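Local coordinates for protein BIS(5'-nucleosyl)-tetraphosphatase (Diadenosine tetraphosphatase), putative (Plasmodium falciparum, PDB 5CFJ) that probably hydrolyses diadenosine tetraphosphate asymmetrically, into ATP and AMP, as a member of the Nudix hydrolase family, at residues A8-L12 against G57-V62; P47-E52 against R63-T69; L79-K83 against E142-L147. One frame throughout, in Å; residues are numbered along the deposited sequence.

Interactions 1 and 2 divide helix 57-69 between them: its first half lies on strand 6-16, its second half on the neighbouring strand 44-50 and the turn that follows. Interaction 1 is partly buried and apolar, made of an aromatic ring, small residues and hydrocarbon branches. Interaction 2 is just as partly buried but strongly polar, with acidic side chains and an arginine gathered around the backbone of K48 to L50. Their closeness shows in T60 OG1, which lies 2.7 Å from H51 ND1. Interaction 3 belongs to the surface, where helix 134-147 meets strand 76-89 through aromatic packing edged by a salt bridge. It touches interaction 1 through L12 and A143.

Interaction 1 of 3, residues A8-L12 against G57-V62; sequences AFGIL and GLETAV
F9 and G57 meet where the helix begins. CB of F9 sits 3.4 Å from O of G57, and CD2 of its ring comes to 3.5 Å from the CA of G57. This glycine has no side chain, and that suits a place where an aromatic ring lies so near the backbone. A first torsion of -56°, CG anti to the carbonyl carbon, swings the ring towards CA of G57. T60 adds its methyl, CG2 lying 3.8 Å from CB of F9. One residue further along the strand, G10 accepts the methyl of A61, whose CB is 3.4 Å from C of G10. Two small residues thus bring the strand and helix axes to 6.0 Å at a crossing angle of -65°. Beyond them I11 points across at the helix: its CG1 lies 3.6 Å from O of A61 and its CD1 is 3.8 Å from CB of A61, with methyls of L58 and V62 slightly further off.

In the second shell H51 stacks on the F9 ring, T65 OG1 binds O of A61, and Y99 of strand 92-103 touches both F9 and A61. The contact binds the first turns of the Nudix-box helix to the central sheet by van der Waals fit alone; the T60 hydroxyl finds its partners, E55 and H51, outside it.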
loop_
_atom_site.group_PDB
_atom_site.type_symbol
_atom_site.label_atom_id
_atom_site.label_comp_id
_atom_site.label_asym_id
_atom_site.label_seq_id
_atom_site.Cartn_x
_atom_site.Cartn_y
_atom_site.Cartn_z
ATOM N N ALA A 8 -5.211 -0.032 -11.229
ATOM C CA ALA A 8 -5.456 0.393 -9.861
ATOM C C ALA A 8 -4.357 1.316 -9.373
ATOM O O ALA A 8 -3.267 1.374 -9.947
ATOM C CB ALA A 8 -5.582 -0.812 -8.936
ATOM N N PHE A 9 -4.662 2.018 -8.289
ATOM C CA PHE A 9 -3.823 3.075 -7.756
ATOM C C PHE A 9 -3.924 3.031 -6.247
ATOM O O PHE A 9 -5.018 2.905 -5.695
ATOM C CB PHE A 9 -4.276 4.435 -8.302
ATOM C CG PHE A 9 -4.300 4.476 -9.795
ATOM C CD1 PHE A 9 -5.408 4.029 -10.492
ATOM C CD2 PHE A 9 -3.182 4.881 -10.508
ATOM C CE1 PHE A 9 -5.413 4.019 -11.872
ATOM C CE2 PHE A 9 -3.188 4.872 -11.887
ATOM C CZ PHE A 9 -4.308 4.446 -12.564
ATOM N N GLY A 10 -2.789 3.138 -5.570
ATOM C CA GLY A 10 -2.789 3.075 -4.127
ATOM C C GLY A 10 -1.687 3.876 -3.490
ATOM O O GLY A 10 -0.747 4.324 -4.150
ATOM N N ILE A 11 -1.814 4.061 -2.186
ATOM C CA ILE A 11 -0.764 4.698 -1.412
ATOM C C ILE A 11 0.030 3.597 -0.727
ATOM O O ILE A 11 -0.527 2.786 0.014
ATOM C CB ILE A 11 -1.308 5.691 -0.356
ATOM C CG1 ILE A 11 -2.092 6.837 -1.016
ATOM C CG2 ILE A 11 -0.167 6.220 0.522
ATOM C CD1 ILE A 11 -1.226 7.786 -1.854
ATOM N N LEU A 12 1.328 3.548 -1.000
ATOM C CA LEU A 12 2.227 2.725 -0.207
ATOM C C LEU A 12 2.564 3.546 1.030
ATOM O O LEU A 12 3.466 4.389 1.023
ATOM C CB LEU A 12 3.474 2.330 -0.995
ATOM C CG LEU A 12 4.476 1.463 -0.240
ATOM C CD1 LEU A 12 3.829 0.142 0.166
ATOM C CD2 LEU A 12 5.716 1.236 -1.096
ATOM N N GLY A 57 -4.169 9.506 -11.046
ATOM C CA GLY A 57 -3.802 8.304 -10.313
ATOM C C GLY A 57 -3.633 8.594 -8.826
ATOM O O GLY A 57 -4.088 7.828 -7.971
ATOM N N LEU A 58 -3.002 9.720 -8.510
ATOM C CA LEU A 58 -2.770 10.095 -7.121
ATOM C C LEU A 58 -4.086 10.356 -6.395
ATOM O O LEU A 58 -4.267 9.928 -5.260
ATOM C CB LEU A 58 -1.860 11.322 -7.043
ATOM C CG LEU A 58 -1.503 11.796 -5.637
ATOM C CD1 LEU A 58 -0.786 10.702 -4.862
ATOM C CD2 LEU A 58 -0.653 13.056 -5.701
ATOM N N GLU A 59 -5.015 11.057 -7.039
ATOM C CA GLU A 59 -6.320 11.287 -6.428
ATOM C C GLU A 59 -7.033 9.971 -6.130
ATOM O O GLU A 59 -7.622 9.803 -5.063
ATOM C CB GLU A 59 -7.187 12.179 -7.321
ATOM C CG GLU A 59 -6.789 13.652 -7.267
ATOM C CD GLU A 59 -7.515 14.511 -8.284
ATOM O OE1 GLU A 59 -7.924 13.993 -9.342
ATOM O OE2 GLU A 59 -7.675 15.716 -8.019
ATOM N N THR A 60 -6.962 9.030 -7.064
ATOM C CA THR A 60 -7.561 7.717 -6.838
ATOM C C THR A 60 -6.910 7.044 -5.630
ATOM O O THR A 60 -7.589 6.526 -4.756
ATOM C CB THR A 60 -7.416 6.818 -8.074
ATOM O OG1 THR A 60 -8.150 7.394 -9.162
ATOM C CG2 THR A 60 -7.921 5.409 -7.795
ATOM N N ALA A 61 -5.584 7.076 -5.577
ATOM C CA ALA A 61 -4.851 6.451 -4.487
ATOM C C ALA A 61 -5.258 7.049 -3.134
ATOM O O ALA A 61 -5.515 6.322 -2.169
ATOM C CB ALA A 61 -3.374 6.600 -4.706
ATOM N N VAL A 62 -5.327 8.378 -3.070
ATOM C CA VAL A 62 -5.704 9.064 -1.841
ATOM C C VAL A 62 -7.125 8.700 -1.416
ATOM O O VAL A 62 -7.377 8.376 -0.250
ATOM C CB VAL A 62 -5.568 10.588 -2.005
ATOM C CG1 VAL A 62 -6.241 11.323 -0.849
ATOM C CG2 VAL A 62 -4.090 10.971 -2.114
#

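Interaction 2 of 3, residues P47-E52 against R63-T69; sequences PKGLHE and RETLEET. With SO4 (sulfate ion), chain B.
P47 and K48 pass alongside T65 and E64, the CA atoms of P47 and T65 being 5.1 Å apart; the weakly bonded strand 48-50 and the helix have axes at 119°. P47 packs its CG on CG2 of T69 (3.8 Å) and its CB against OG1 of T65. E68 stretches out beyond CG and takes the backbone N of K48 on OE1 at 3.1 Å, on the syn side of the carboxylate but well out of its plane. E64 instead folds back at its second torsion, -76°, and lays its carboxylate on G49, with CD 3.5 Å from CA; a residue without a side chain suits that spot. OE1 of E64, OE2 of E68 and O of K48 crowd together as acceptors. G49, R63, E64, E67 and E68 belong to the Nudix box, whose helix glutamates bind divalent metal ions in relatives, and this oxygen cluster is consistent with such a site.

R63 organises the outer end. Its NH2 gives an in-plane hydrogen bond of 3.0 Å to O of L50, while NH1 forms salt bridges to OE2 of both E64 and E67. The E52 carboxylate stacks over one guanidinium face, the planes 4° apart, so its attraction is of charges alone; E55 supplies the partner of NE. A water spans E52 OE2 and E67 OE2. K48 NZ binds a sulfate, probably from the crystallisation liquor, which Y87, H43 and K94 also bind.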
loop_
_atom_site.group_PDB
_atom_site.type_symbol
_atom_site.label_atom_id
_atom_site.label_comp_id
_atom_site.label_asym_id
_atom_site.label_seq_id
_atom_site.Cartn_x
_atom_site.Cartn_y
_atom_site.Cartn_z
ATOM N N PRO A 47 -3.319 -0.169 0.687
ATOM C CA PRO A 47 -4.587 0.407 0.226
ATOM C C PRO A 47 -4.509 0.782 -1.258
ATOM O O PRO A 47 -3.530 1.391 -1.674
ATOM C CB PRO A 47 -4.747 1.652 1.104
ATOM C CG PRO A 47 -3.767 1.473 2.234
ATOM C CD PRO A 47 -2.646 0.692 1.672
ATOM N N LYS A 48 -5.525 0.420 -2.033
ATOM C CA LYS A 48 -5.549 0.679 -3.467
ATOM C C LYS A 48 -6.935 0.433 -4.039
ATOM O O LYS A 48 -7.760 -0.238 -3.413
ATOM C CB LYS A 48 -4.547 -0.209 -4.201
ATOM C CG LYS A 48 -4.888 -1.682 -4.141
ATOM C CD LYS A 48 -4.018 -2.467 -5.095
ATOM C CE LYS A 48 -4.114 -3.961 -4.832
ATOM N NZ LYS A 48 -5.511 -4.463 -4.928
ATOM N N GLY A 49 -7.172 0.939 -5.243
ATOM C CA GLY A 49 -8.391 0.612 -5.959
ATOM C C GLY A 49 -8.473 1.255 -7.324
ATOM O O GLY A 49 -7.509 1.848 -7.810
ATOM N N LEU A 50 -9.639 1.135 -7.946
ATOM C CA LEU A 50 -9.844 1.623 -9.300
ATOM C C LEU A 50 -10.175 3.112 -9.362
ATOM O O LEU A 50 -10.707 3.693 -8.414
ATOM C CB LEU A 50 -10.964 0.835 -9.974
ATOM C CG LEU A 50 -10.861 -0.689 -9.917
ATOM C CD1 LEU A 50 -12.018 -1.314 -10.669
ATOM C CD2 LEU A 50 -9.538 -1.171 -10.476
ATOM N N HIS A 51 -9.855 3.717 -10.501
ATOM C CA HIS A 51 -10.238 5.087 -10.806
ATOM C C HIS A 51 -11.722 5.330 -10.596
ATOM O O HIS A 51 -12.534 4.471 -10.945
ATOM C CB HIS A 51 -9.972 5.396 -12.276
ATOM C CG HIS A 51 -8.593 5.898 -12.605
ATOM N ND1 HIS A 51 -7.847 6.690 -11.765
ATOM C CD2 HIS A 51 -7.864 5.751 -13.740
ATOM C CE1 HIS A 51 -6.702 7.001 -12.362
ATOM N NE2 HIS A 51 -6.689 6.441 -13.553
ATOM N N GLU A 52 -12.071 6.511 -10.087
ATOM C CA GLU A 52 -13.388 7.104 -10.325
ATOM C C GLU A 52 -13.179 8.355 -11.207
ATOM O O GLU A 52 -12.042 8.748 -11.449
ATOM C CB GLU A 52 -14.094 7.417 -9.003
ATOM C CG GLU A 52 -14.511 6.143 -8.264
ATOM C CD GLU A 52 -15.120 6.384 -6.900
ATOM O OE1 GLU A 52 -15.264 7.552 -6.478
ATOM O OE2 GLU A 52 -15.453 5.380 -6.237
ATOM N N ARG A 63 -8.057 8.721 -2.364
ATOM C CA ARG A 63 -9.432 8.371 -2.034
ATOM C C ARG A 63 -9.567 6.929 -1.558
ATOM O O ARG A 63 -10.228 6.667 -0.561
ATOM C CB ARG A 63 -10.351 8.594 -3.223
ATOM C CG ARG A 63 -11.807 8.227 -2.908
ATOM C CD ARG A 63 -12.742 8.363 -4.116
ATOM N NE ARG A 63 -12.140 7.789 -5.317
ATOM C CZ ARG A 63 -12.033 6.485 -5.555
ATOM N NH1 ARG A 63 -12.496 5.598 -4.677
ATOM N NH2 ARG A 63 -11.437 6.068 -6.662
ATOM N N GLU A 64 -8.948 5.993 -2.272
ATOM C CA GLU A 64 -9.039 4.592 -1.879
ATOM C C GLU A 64 -8.410 4.358 -0.509
ATOM O O GLU A 64 -8.925 3.587 0.294
ATOM C CB GLU A 64 -8.387 3.698 -2.933
ATOM C CG GLU A 64 -9.171 3.651 -4.231
ATOM C CD GLU A 64 -10.409 2.789 -4.129
ATOM O OE1 GLU A 64 -10.421 1.887 -3.270
ATOM O OE2 GLU A 64 -11.356 3.003 -4.913
ATOM N N THR A 65 -7.312 5.053 -0.232
ATOM C CA THR A 65 -6.682 4.934 1.075
ATOM C C THR A 65 -7.623 5.440 2.166
ATOM O O THR A 65 -7.796 4.790 3.202
ATOM C CB THR A 65 -5.351 5.685 1.087
ATOM O OG1 THR A 65 -4.477 5.028 0.161
ATOM C CG2 THR A 65 -4.710 5.677 2.472
ATOM N N LEU A 66 -8.273 6.574 1.914
ATOM C CA LEU A 66 -9.241 7.100 2.866
ATOM C C LEU A 66 -10.410 6.125 3.081
ATOM O O LEU A 66 -10.819 5.869 4.210
ATOM C CB LEU A 66 -9.750 8.457 2.389
ATOM C CG LEU A 66 -10.845 9.123 3.216
ATOM C CD1 LEU A 66 -10.410 9.329 4.660
ATOM C CD2 LEU A 66 -11.210 10.447 2.576
ATOM N N GLU A 67 -10.945 5.578 1.995
ATOM C CA GLU A 67 -12.050 4.632 2.085
ATOM C C GLU A 67 -11.668 3.383 2.863
ATOM O O GLU A 67 -12.465 2.858 3.640
ATOM C CB GLU A 67 -12.528 4.226 0.692
ATOM C CG GLU A 67 -13.229 5.342 -0.049
ATOM C CD GLU A 67 -13.824 4.910 -1.371
ATOM O OE1 GLU A 67 -14.115 3.707 -1.533
ATOM O OE2 GLU A 67 -14.015 5.786 -2.243
ATOM N N GLU A 68 -10.448 2.900 2.651
ATOM C CA GLU A 68 -10.057 1.595 3.173
ATOM C C GLU A 68 -9.410 1.644 4.553
ATOM O O GLU A 68 -9.301 0.611 5.216
ATOM C CB GLU A 68 -9.132 0.895 2.175
ATOM C CG GLU A 68 -9.870 0.527 0.910
ATOM C CD GLU A 68 -8.999 -0.070 -0.168
ATOM O OE1 GLU A 68 -7.765 -0.195 -0.000
ATOM O OE2 GLU A 68 -9.567 -0.439 -1.213
ATOM N N THR A 69 -8.987 2.825 4.998
ATOM C CA THR A 69 -8.291 2.941 6.279
ATOM C C THR A 69 -8.789 4.081 7.162
ATOM O O THR A 69 -8.395 4.184 8.319
ATOM C CB THR A 69 -6.775 3.175 6.091
ATOM O OG1 THR A 69 -6.552 4.494 5.578
ATOM C CG2 THR A 69 -6.136 2.152 5.178
HETATM S S SO4 B . -4.639 -7.556 -6.581
HETATM O O1 SO4 B . -5.145 -7.187 -5.263
HETATM O O2 SO4 B . -4.319 -6.377 -7.376
HETATM O O3 SO4 B . -3.444 -8.380 -6.418
HETATM O O4 SO4 B . -5.654 -8.348 -7.272
HETATM O O HOH W 1 -11.639 -0.198 -6.281
HETATM O O HOH W 2 -13.068 2.650 -7.200
HETATM O O HOH W 3 -16.146 5.769 -3.823
#

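Interaction 3 of 3, residues L79-K83 against E142-L147; sequences LNYQK and EAEEFL
Y81 lies opposite A143, their CA atoms 7.4 Å apart, where strand 81-83 and helix 142-147 run almost antiparallel, at 163°, with axes 9.7 Å from each other. Large side chains fill this wide spacing. CB of Y81 stands over the centre of the F146 ring, 3.9 Å from its centroid, as a CH-pi contact only 9° off the ring normal. The Y81 and F146 side chains run past each other in opposite directions, the ring planes inclined by 45°, and CD2 of Y81 reaches CB of F146 at 3.8 Å. Tyrosine suits this place: its ring packs on the helix, with CA of A143 over one face, while its hydroxyl reaches a water shared with E142 OE1. The other end of the F146 ring meets O of N80, 3.5 Å from CE1, where N80 centres an inverse gamma turn. L79 crosses L147 at about a right angle, CD1 3.6 Å from CD2.

At the solvent edge K83 carries NZ to OE1 of E142 in a salt bridge of 2.8 Å, met on the syn side of the carboxylate but well out of its plane. The long, straight lysine chain spans the distance from the strand to the helix.

Helix 134-147 packs across the sheet, beside strand 76-89. L100 of strand 92-103 backs both L79 and F146, L139 of the same helix touches Y81 and K83, and L12 and F32 of strands 6-16 and 30-37 meet A143 from the sheet.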
loop_
_atom_site.group_PDB
_atom_site.type_symbol
_atom_site.label_atom_id
_atom_site.label_comp_id
_atom_site.label_asym_id
_atom_site.label_seq_id
_atom_site.Cartn_x
_atom_site.Cartn_y
_atom_site.Cartn_z
ATOM N N LEU A 79 5.655 11.308 -0.729
ATOM C CA LEU A 79 7.069 11.345 -1.073
ATOM C C LEU A 79 7.274 11.153 -2.563
ATOM O O LEU A 79 6.384 10.700 -3.285
ATOM C CB LEU A 79 7.841 10.277 -0.298
ATOM C CG LEU A 79 7.692 10.397 1.221
ATOM C CD1 LEU A 79 8.441 9.275 1.919
ATOM C CD2 LEU A 79 8.166 11.758 1.727
ATOM N N ASN A 80 8.470 11.485 -3.024
ATOM C CA ASN A 80 8.772 11.450 -4.444
ATOM C C ASN A 80 9.171 10.057 -4.939
ATOM O O ASN A 80 10.232 9.871 -5.533
ATOM C CB ASN A 80 9.878 12.447 -4.748
ATOM C CG ASN A 80 10.108 12.597 -6.213
ATOM O OD1 ASN A 80 9.154 12.564 -6.996
ATOM N ND2 ASN A 80 11.370 12.727 -6.612
ATOM N N TYR A 81 8.313 9.076 -4.696
ATOM C CA TYR A 81 8.558 7.715 -5.141
ATOM C C TYR A 81 7.251 7.102 -5.602
ATOM O O TYR A 81 6.250 7.157 -4.893
ATOM C CB TYR A 81 9.178 6.861 -4.024
ATOM C CG TYR A 81 9.400 5.425 -4.431
ATOM C CD1 TYR A 81 8.379 4.487 -4.332
ATOM C CD2 TYR A 81 10.617 5.006 -4.934
ATOM C CE1 TYR A 81 8.561 3.169 -4.728
ATOM C CE2 TYR A 81 10.811 3.690 -5.333
ATOM C CZ TYR A 81 9.777 2.777 -5.221
ATOM O OH TYR A 81 9.957 1.475 -5.609
ATOM N N GLN A 82 7.263 6.506 -6.785
ATOM C CA GLN A 82 6.125 5.729 -7.258
ATOM C C GLN A 82 6.624 4.553 -8.067
ATOM O O GLN A 82 7.722 4.592 -8.635
ATOM C CB GLN A 82 5.181 6.575 -8.102
ATOM C CG GLN A 82 5.811 7.049 -9.398
ATOM C CD GLN A 82 4.825 7.754 -10.307
ATOM O OE1 GLN A 82 4.463 7.240 -11.367
ATOM N NE2 GLN A 82 4.398 8.946 -9.907
ATOM N N LYS A 83 5.823 3.501 -8.121
ATOM C CA LYS A 83 6.165 2.375 -8.975
ATOM C C LYS A 83 4.905 1.726 -9.492
ATOM O O LYS A 83 3.933 1.545 -8.754
ATOM C CB LYS A 83 7.025 1.340 -8.241
ATOM C CG LYS A 83 7.591 0.262 -9.188
ATOM C CD LYS A 83 8.517 -0.737 -8.513
ATOM C CE LYS A 83 9.090 -1.690 -9.555
ATOM N NZ LYS A 83 10.017 -2.706 -8.979
ATOM N N GLU A 142 12.666 -1.712 -2.483
ATOM C CA GLU A 142 13.068 -0.541 -3.250
ATOM C C GLU A 142 12.600 0.767 -2.591
ATOM O O GLU A 142 13.335 1.769 -2.583
ATOM C CB GLU A 142 12.564 -0.682 -4.689
ATOM C CG GLU A 142 13.204 -1.907 -5.367
ATOM C CD GLU A 142 12.708 -2.200 -6.778
ATOM O OE1 GLU A 142 11.904 -1.419 -7.320
ATOM O OE2 GLU A 142 13.131 -3.232 -7.350
ATOM N N ALA A 143 11.415 0.745 -1.984
ATOM C CA ALA A 143 10.942 1.904 -1.243
ATOM C C ALA A 143 11.859 2.181 -0.060
ATOM O O ALA A 143 12.180 3.335 0.227
ATOM C CB ALA A 143 9.503 1.701 -0.779
ATOM N N GLU A 144 12.292 1.128 0.626
ATOM C CA GLU A 144 13.212 1.346 1.742
ATOM C C GLU A 144 14.544 1.919 1.266
ATOM O O GLU A 144 15.139 2.773 1.938
ATOM C CB GLU A 144 13.424 0.055 2.522
ATOM C CG GLU A 144 12.207 -0.315 3.342
ATOM C CD GLU A 144 12.517 -1.306 4.434
ATOM O OE1 GLU A 144 13.236 -2.286 4.166
ATOM O OE2 GLU A 144 12.049 -1.094 5.570
ATOM N N GLU A 145 14.996 1.471 0.098
ATOM C CA GLU A 145 16.184 2.056 -0.522
ATOM C C GLU A 145 16.001 3.558 -0.774
ATOM O O GLU A 145 16.892 4.361 -0.478
ATOM C CB GLU A 145 16.498 1.323 -1.824
ATOM C CG GLU A 145 17.869 1.578 -2.396
ATOM C CD GLU A 145 18.344 0.414 -3.242
ATOM O OE1 GLU A 145 17.661 -0.633 -3.238
ATOM O OE2 GLU A 145 19.396 0.539 -3.903
ATOM N N PHE A 146 14.844 3.940 -1.313
ATOM C CA PHE A 146 14.559 5.357 -1.520
ATOM C C PHE A 146 14.568 6.127 -0.198
ATOM O O PHE A 146 15.148 7.219 -0.101
ATOM C CB PHE A 146 13.218 5.543 -2.232
ATOM C CG PHE A 146 12.733 6.969 -2.241
ATOM C CD1 PHE A 146 13.153 7.860 -3.218
ATOM C CD2 PHE A 146 11.861 7.424 -1.266
ATOM C CE1 PHE A 146 12.714 9.173 -3.219
ATOM C CE2 PHE A 146 11.426 8.734 -1.256
ATOM C CZ PHE A 146 11.846 9.609 -2.235
ATOM N N LEU A 147 13.924 5.559 0.820
ATOM C CA LEU A 147 13.781 6.232 2.110
ATOM C C LEU A 147 15.111 6.464 2.815
ATOM O O LEU A 147 15.214 7.322 3.691
ATOM C CB LEU A 147 12.848 5.432 3.012
ATOM C CG LEU A 147 11.369 5.464 2.624
ATOM C CD1 LEU A 147 10.626 4.291 3.246
ATOM C CD2 LEU A 147 10.734 6.787 3.047
HETATM O O HOH W 4 11.716 0.972 -7.487
#